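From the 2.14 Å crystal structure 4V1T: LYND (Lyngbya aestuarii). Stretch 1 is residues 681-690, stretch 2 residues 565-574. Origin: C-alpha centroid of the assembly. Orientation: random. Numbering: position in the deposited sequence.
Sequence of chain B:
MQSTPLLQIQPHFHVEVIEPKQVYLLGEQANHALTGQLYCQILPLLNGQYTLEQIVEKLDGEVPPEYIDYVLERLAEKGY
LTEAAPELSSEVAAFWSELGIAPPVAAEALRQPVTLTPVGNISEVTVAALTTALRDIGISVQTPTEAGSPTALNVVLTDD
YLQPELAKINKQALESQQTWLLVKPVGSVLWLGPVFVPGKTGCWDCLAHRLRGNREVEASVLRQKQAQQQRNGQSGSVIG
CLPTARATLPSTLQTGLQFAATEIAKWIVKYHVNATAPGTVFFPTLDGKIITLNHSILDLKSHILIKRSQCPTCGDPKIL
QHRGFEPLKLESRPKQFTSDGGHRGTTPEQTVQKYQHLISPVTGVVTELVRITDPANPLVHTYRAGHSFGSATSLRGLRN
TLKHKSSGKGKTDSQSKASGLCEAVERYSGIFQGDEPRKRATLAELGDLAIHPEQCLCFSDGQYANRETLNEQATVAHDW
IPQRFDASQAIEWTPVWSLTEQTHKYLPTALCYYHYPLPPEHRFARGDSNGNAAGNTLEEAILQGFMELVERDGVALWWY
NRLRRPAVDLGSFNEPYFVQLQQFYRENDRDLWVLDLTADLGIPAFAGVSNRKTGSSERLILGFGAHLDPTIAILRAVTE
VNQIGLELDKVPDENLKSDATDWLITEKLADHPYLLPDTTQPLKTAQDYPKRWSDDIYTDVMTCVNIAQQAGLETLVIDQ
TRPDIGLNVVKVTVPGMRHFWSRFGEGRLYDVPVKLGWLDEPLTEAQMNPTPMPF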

ATOM      1  N   GLN B 681      40.666 -20.591 -18.473  1.00 65.75           N
ATOM      2  CA  GLN B 681      40.450 -21.055 -17.108  1.00 57.85           C
ATOM      3  C   GLN B 681      39.126 -21.793 -16.980  1.00 58.35           C
ATOM      4  O   GLN B 681      38.182 -21.509 -17.715  1.00 53.67           O
ATOM      5  CB  GLN B 681      40.462 -19.882 -16.131  1.00 61.55           C
ATOM      6  CG  GLN B 681      41.817 -19.224 -15.950  1.00 57.76           C
ATOM      7  CD  GLN B 681      41.715 -17.894 -15.216  1.00 73.87           C
ATOM      8  OE1 GLN B 681      41.325 -17.845 -14.046  1.00 71.03           O
ATOM      9  NE2 GLN B 681      42.065 -16.804 -15.904  1.00 79.23           N
ATOM     10  N   PRO B 682      39.048 -22.741 -16.036  1.00 57.67           N
ATOM     11  CA  PRO B 682      37.807 -23.486 -15.825  1.00 58.24           C
ATOM     12  C   PRO B 682      36.709 -22.621 -15.215  1.00 57.88           C
ATOM     13  O   PRO B 682      36.986 -21.559 -14.655  1.00 54.86           O
ATOM     14  CB  PRO B 682      38.226 -24.604 -14.864  1.00 61.99           C
ATOM     15  CG  PRO B 682      39.370 -24.037 -14.111  1.00 70.73           C
ATOM     16  CD  PRO B 682      40.099 -23.150 -15.085  1.00 67.27           C
ATOM     17  N   LEU B 683      35.469 -23.077 -15.336  1.00 57.79           N
ATOM     18  CA  LEU B 683      34.341 -22.387 -14.740  1.00 58.74           C
ATOM     19  C   LEU B 683      34.384 -22.535 -13.233  1.00 57.86           C
ATOM     20  O   LEU B 683      34.685 -23.606 -12.719  1.00 72.12           O
ATOM     21  CB  LEU B 683      33.021 -22.942 -15.279  1.00 71.92           C
ATOM     22  CG  LEU B 683      32.797 -22.771 -16.778  1.00 77.19           C
ATOM     23  CD1 LEU B 683      31.559 -23.532 -17.222  1.00 72.15           C
ATOM     24  CD2 LEU B 683      32.673 -21.300 -17.128  1.00 83.44           C
ATOM     25  N   LYS B 684      34.091 -21.451 -12.528  1.00 61.65           N
ATOM     26  CA  LYS B 684      33.992 -21.485 -11.075  1.00 57.80           C
ATOM     27  C   LYS B 684      32.719 -22.208 -10.648  1.00 55.99           C
ATOM     28  O   LYS B 684      31.636 -21.901 -11.134  1.00 52.20           O
ATOM     29  CB  LYS B 684      33.997 -20.064 -10.512  1.00 61.48           C
ATOM     30  CG  LYS B 684      35.337 -19.366 -10.632  1.00 52.09           C
ATOM     31  CD  LYS B 684      36.316 -19.894  -9.596  1.00 56.12           C
ATOM     32  CE  LYS B 684      37.744 -19.592  -9.991  1.00 59.12           C
ATOM     33  NZ  LYS B 684      38.678 -19.795  -8.856  1.00 61.04           N
ATOM     34  N   THR B 685      32.858 -23.163  -9.733  1.00 64.82           N
ATOM     35  CA  THR B 685      31.718 -23.937  -9.243  1.00 71.32           C
ATOM     36  C   THR B 685      31.431 -23.558  -7.796  1.00 67.92           C
ATOM     37  O   THR B 685      32.236 -22.891  -7.145  1.00 64.26           O
ATOM     38  CB  THR B 685      31.966 -25.464  -9.338  1.00 71.53           C
ATOM     39  OG1 THR B 685      33.060 -25.837  -8.496  1.00 86.04           O
ATOM     40  CG2 THR B 685      32.277 -25.868 -10.773  1.00 74.08           C
ATOM     41  N   ALA B 686      30.281 -23.994  -7.299  1.00 62.13           N
ATOM     42  CA  ALA B 686      29.853 -23.659  -5.948  1.00 64.90           C
ATOM     43  C   ALA B 686      30.866 -24.101  -4.895  1.00 67.56           C
ATOM     44  O   ALA B 686      31.024 -23.445  -3.858  1.00 64.88           O
ATOM     45  CB  ALA B 686      28.497 -24.291  -5.665  1.00 66.61           C
ATOM     46  N   GLN B 687      31.548 -25.215  -5.153  1.00 56.94           N
ATOM     47  CA  GLN B 687      32.465 -25.776  -4.164  1.00 72.23           C
ATOM     48  C   GLN B 687      33.789 -25.015  -4.090  1.00 76.98           C
ATOM     49  O   GLN B 687      34.548 -25.179  -3.135  1.00 83.82           O
ATOM     50  CB  GLN B 687      32.736 -27.248  -4.460  1.00 70.74           C
ATOM     51  CG  GLN B 687      33.505 -27.485  -5.746  1.00 77.47           C
ATOM     52  CD  GLN B 687      34.228 -28.821  -5.764  1.00 94.13           C
ATOM     53  OE1 GLN B 687      34.386 -29.479  -4.733  1.00107.08           O
ATOM     54  NE2 GLN B 687      34.673 -29.225  -6.944  1.00 92.78           N
ATOM     55  N   ASP B 688      34.070 -24.195  -5.098  1.00 73.37           N
ATOM     56  CA  ASP B 688      35.294 -23.395  -5.116  1.00 64.13           C
ATOM     57  C   ASP B 688      35.273 -22.307  -4.042  1.00 61.39           C
ATOM     58  O   ASP B 688      36.279 -21.631  -3.816  1.00 65.45           O
ATOM     59  CB  ASP B 688      35.499 -22.758  -6.496  1.00 65.55           C
ATOM     60  CG  ASP B 688      35.843 -23.779  -7.573  1.00 69.38           C
ATOM     61  OD1 ASP B 688      36.661 -24.688  -7.300  1.00 65.57           O
ATOM     62  OD2 ASP B 688      35.298 -23.670  -8.696  1.00 60.10           O
ATOM     63  N   TYR B 689      34.127 -22.139  -3.389  1.00 60.60           N
ATOM     64  CA  TYR B 689      33.953 -21.111  -2.366  1.00 64.47           C
ATOM     65  C   TYR B 689      33.638 -21.728  -0.999  1.00 65.43           C
ATOM     66  O   TYR B 689      32.504 -22.123  -0.731  1.00 70.38           O
ATOM     67  CB  TYR B 689      32.847 -20.155  -2.786  1.00 59.69           C
ATOM     68  CG  TYR B 689      33.087 -19.554  -4.153  1.00 55.77           C
ATOM     69  CD1 TYR B 689      33.876 -18.420  -4.315  1.00 52.17           C
ATOM     70  CD2 TYR B 689      32.526 -20.126  -5.281  1.00 54.16           C
ATOM     71  CE1 TYR B 689      34.098 -17.878  -5.569  1.00 49.23           C
ATOM     72  CE2 TYR B 689      32.739 -19.594  -6.535  1.00 50.09           C
ATOM     73  CZ  TYR B 689      33.525 -18.477  -6.676  1.00 47.50           C
ATOM     74  OH  TYR B 689      33.727 -17.965  -7.937  1.00 49.52           O
ATOM     75  N   PRO B 690      34.652 -21.827  -0.128  1.00 66.36           N
ATOM     76  CA  PRO B 690      34.434 -22.369   1.219  1.00 66.49           C
ATOM     77  C   PRO B 690      33.388 -21.606   2.021  1.00 61.57           C
ATOM     78  O   PRO B 690      33.315 -20.388   1.943  1.00 67.57           O
ATOM     79  CB  PRO B 690      35.810 -22.242   1.874  1.00 68.55           C
ATOM     80  CG  PRO B 690      36.769 -22.298   0.733  1.00 79.07           C
ATOM     81  CD  PRO B 690      36.082 -21.616  -0.417  1.00 64.90           C
TER
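Stretch 2, residues 565-574: RPAVDLGSFN

Stretch 2 runs beside stretch 1 in the same direction: Gln681 lies near Pro566, Lys684 near Val568 and Ala686 near Phe573, with CA atoms 5.6, 4.6 and 5.2 Å apart in that order. Residues 681-685 and 565-569 have extended backbone angles, yet the two backbones make a single beta bridge, between Lys684 and Val568. Beyond it stretch 1 tightens into a short 3-10 segment, 686-688, while Leu570 to Phe573 of stretch 2 leave the extended region and bend round.

At the start, Gln681 points toward stretch 2 and sets its OE1 3.3 Å from CD of Pro566. Its backbone is joined less directly: a water oxygen accepts from Ala567 N at 3.1 Å and donates to Gln681 O at 2.9 Å, so the water bridges the two backbones where no direct hydrogen bond joins them. The CA-to-CB bond of Pro682 points away, and Pro682 O lies 3.5 Å from CB of Pro566. The CA-to-CB bond of Leu683 points sideways; Leu683 CD2 is 3.7 Å from CB of Ala567 and Leu683 CB 4.0 Å from CB of Asp569.

Lys684 is the centre of the pairing. Lys684 N donates to Ala567 O at 2.9 Å, almost perfectly straight, and Lys684 O accepts from Asp569 N at 3.0 Å, so one residue is clasped by the two neighbours of Val568, the pattern expected of parallel strands. The CA-to-CB bond of Val568 points away, yet its CG2 still lies 4.2 Å from CB of Lys684. Lys684 bends back, both chi1 and chi2 being m, and lays its CE 3.7 Å from CG of Pro566; the aliphatic part of a charged residue thus serves as packing surface.

Thr685 then brings its CA within 3.5 Å of Ser572 OG. Ser572 OG donates to Asp569 O at 2.8 Å, within the bend of stretch 2, and accepts a weak hydrogen bond from Ala686 N at 3.4 Å. Asp688 OD2 receives Thr685 N at 2.7 Å, a side chain capturing a backbone amide just before the 3-10 segment.

Ala686 lies over one face of the Phe573 ring, CB 4.0 Å from the ring centroid in a CH-pi contact, and Ala686 CB comes within 3.1 Å of Ser572 O. Gln687 and Asp688 make no contact across. Tyr689 points back toward stretch 2, its CE2 4.1 Å from CZ of Phe573 at that ring's edge. The rule: one backbone clasp, then a small residue on an aromatic face.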

ATOM      1  N   ARG B 565      39.388 -12.850 -16.131  1.00 58.93           N
ATOM      2  CA  ARG B 565      38.824 -13.637 -15.043  1.00 48.26           C
ATOM      3  C   ARG B 565      37.982 -14.790 -15.570  1.00 49.91           C
ATOM      4  O   ARG B 565      37.394 -14.704 -16.658  1.00 45.99           O
ATOM      5  CB  ARG B 565      37.964 -12.746 -14.136  1.00 58.34           C
ATOM      6  CG  ARG B 565      38.696 -11.554 -13.519  1.00 58.58           C
ATOM      7  CD  ARG B 565      39.852 -11.994 -12.634  1.00 64.73           C
ATOM      8  NE  ARG B 565      39.414 -12.931 -11.605  1.00 65.48           N
ATOM      9  CZ  ARG B 565      40.172 -13.890 -11.084  1.00 63.80           C
ATOM     10  NH1 ARG B 565      41.419 -14.055 -11.486  1.00 72.03           N
ATOM     11  NH2 ARG B 565      39.673 -14.698 -10.159  1.00 61.00           N
ATOM     12  N   PRO B 566      37.896 -15.878 -14.790  1.00 60.38           N
ATOM     13  CA  PRO B 566      37.047 -17.003 -15.184  1.00 60.88           C
ATOM     14  C   PRO B 566      35.560 -16.726 -14.968  1.00 56.77           C
ATOM     15  O   PRO B 566      35.207 -15.980 -14.053  1.00 55.17           O
ATOM     16  CB  PRO B 566      37.521 -18.128 -14.264  1.00 60.02           C
ATOM     17  CG  PRO B 566      37.962 -17.425 -13.030  1.00 62.11           C
ATOM     18  CD  PRO B 566      38.541 -16.106 -13.485  1.00 58.15           C
ATOM     19  N   ALA B 567      34.706 -17.330 -15.789  1.00 59.13           N
ATOM     20  CA  ALA B 567      33.263 -17.224 -15.595  1.00 64.44           C
ATOM     21  C   ALA B 567      32.800 -18.124 -14.455  1.00 55.64           C
ATOM     22  O   ALA B 567      33.579 -18.911 -13.905  1.00 54.77           O
ATOM     23  CB  ALA B 567      32.511 -17.582 -16.871  1.00 66.78           C
ATOM     24  N   VAL B 568      31.518 -17.996 -14.127  1.00 58.17           N
ATOM     25  CA  VAL B 568      30.885 -18.786 -13.074  1.00 55.53           C
ATOM     26  C   VAL B 568      29.803 -19.672 -13.675  1.00 52.59           C
ATOM     27  O   VAL B 568      28.890 -19.182 -14.334  1.00 48.31           O
ATOM     28  CB  VAL B 568      30.266 -17.880 -11.988  1.00 57.60           C
ATOM     29  CG1 VAL B 568      29.654 -18.713 -10.871  1.00 58.30           C
ATOM     30  CG2 VAL B 568      31.325 -16.937 -11.423  1.00 56.87           C
ATOM     31  N   ASP B 569      29.916 -20.979 -13.452  1.00 55.73           N
ATOM     32  CA  ASP B 569      28.868 -21.916 -13.829  1.00 53.12           C
ATOM     33  C   ASP B 569      27.681 -21.715 -12.898  1.00 54.88           C
ATOM     34  O   ASP B 569      27.673 -22.187 -11.755  1.00 55.06           O
ATOM     35  CB  ASP B 569      29.368 -23.355 -13.758  1.00 63.16           C
ATOM     36  CG  ASP B 569      28.275 -24.374 -14.050  1.00 67.98           C
ATOM     37  OD1 ASP B 569      27.218 -24.006 -14.606  1.00 62.69           O
ATOM     38  OD2 ASP B 569      28.480 -25.555 -13.711  1.00 74.95           O
ATOM     39  N   LEU B 570      26.676 -21.010 -13.403  1.00 48.40           N
ATOM     40  CA  LEU B 570      25.514 -20.662 -12.605  1.00 57.40           C
ATOM     41  C   LEU B 570      24.590 -21.850 -12.406  1.00 60.94           C
ATOM     42  O   LEU B 570      23.663 -21.774 -11.615  1.00 59.08           O
ATOM     43  CB  LEU B 570      24.760 -19.514 -13.267  1.00 56.50           C
ATOM     44  CG  LEU B 570      25.564 -18.217 -13.403  1.00 55.43           C
ATOM     45  CD1 LEU B 570      24.818 -17.216 -14.267  1.00 59.56           C
ATOM     46  CD2 LEU B 570      25.865 -17.611 -12.042  1.00 54.07           C
ATOM     47  N   GLY B 571      24.850 -22.943 -13.116  1.00 64.75           N
ATOM     48  CA  GLY B 571      24.060 -24.161 -12.965  1.00 68.63           C
ATOM     49  C   GLY B 571      24.620 -25.119 -11.924  1.00 79.12           C
ATOM     50  O   GLY B 571      24.211 -26.281 -11.868  1.00 88.39           O
ATOM     51  N   SER B 572      25.547 -24.636 -11.095  1.00 68.11           N
ATOM     52  CA  SER B 572      26.175 -25.464 -10.055  1.00 66.53           C
ATOM     53  C   SER B 572      25.900 -24.970  -8.633  1.00 59.97           C
ATOM     54  O   SER B 572      26.426 -25.521  -7.674  1.00 83.19           O
ATOM     55  CB  SER B 572      27.690 -25.546 -10.286  1.00 62.36           C
ATOM     56  OG  SER B 572      28.331 -24.307 -10.031  1.00 60.58           O
ATOM     57  N   PHE B 573      25.070 -23.940  -8.499  1.00 64.35           N
ATOM     58  CA  PHE B 573      24.766 -23.353  -7.189  1.00 64.28           C
ATOM     59  C   PHE B 573      23.417 -23.786  -6.607  1.00 66.41           C
ATOM     60  O   PHE B 573      23.013 -23.347  -5.528  1.00 68.75           O
ATOM     61  CB  PHE B 573      24.820 -21.833  -7.293  1.00 62.31           C
ATOM     62  CG  PHE B 573      26.213 -21.299  -7.376  1.00 63.74           C
ATOM     63  CD1 PHE B 573      26.853 -21.176  -8.603  1.00 69.17           C
ATOM     64  CD2 PHE B 573      26.897 -20.947  -6.224  1.00 59.84           C
ATOM     65  CE1 PHE B 573      28.144 -20.696  -8.676  1.00 61.47           C
ATOM     66  CE2 PHE B 573      28.186 -20.473  -6.291  1.00 57.29           C
ATOM     67  CZ  PHE B 573      28.812 -20.347  -7.519  1.00 59.05           C
ATOM     68  N   ASN B 574      22.718 -24.658  -7.313  1.00 71.21           N
ATOM     69  CA  ASN B 574      21.455 -25.174  -6.818  1.00 76.76           C
ATOM     70  C   ASN B 574      20.428 -24.050  -6.680  1.00 76.29           C
ATOM     71  O   ASN B 574      19.491 -24.149  -5.900  1.00 83.10           O
ATOM     72  CB  ASN B 574      21.675 -25.867  -5.466  1.00 75.26           C
ATOM     73  CG  ASN B 574      20.956 -27.194  -5.359  1.00 79.95           C
ATOM     74  OD1 ASN B 574      19.914 -27.413  -5.979  1.00 66.99           O
ATOM     75  ND2 ASN B 574      21.521 -28.100  -4.568  1.00 94.44           N
TER
HETATM   76  O   HOH W   1      36.168 -19.484 -17.475  1.00 62.90           O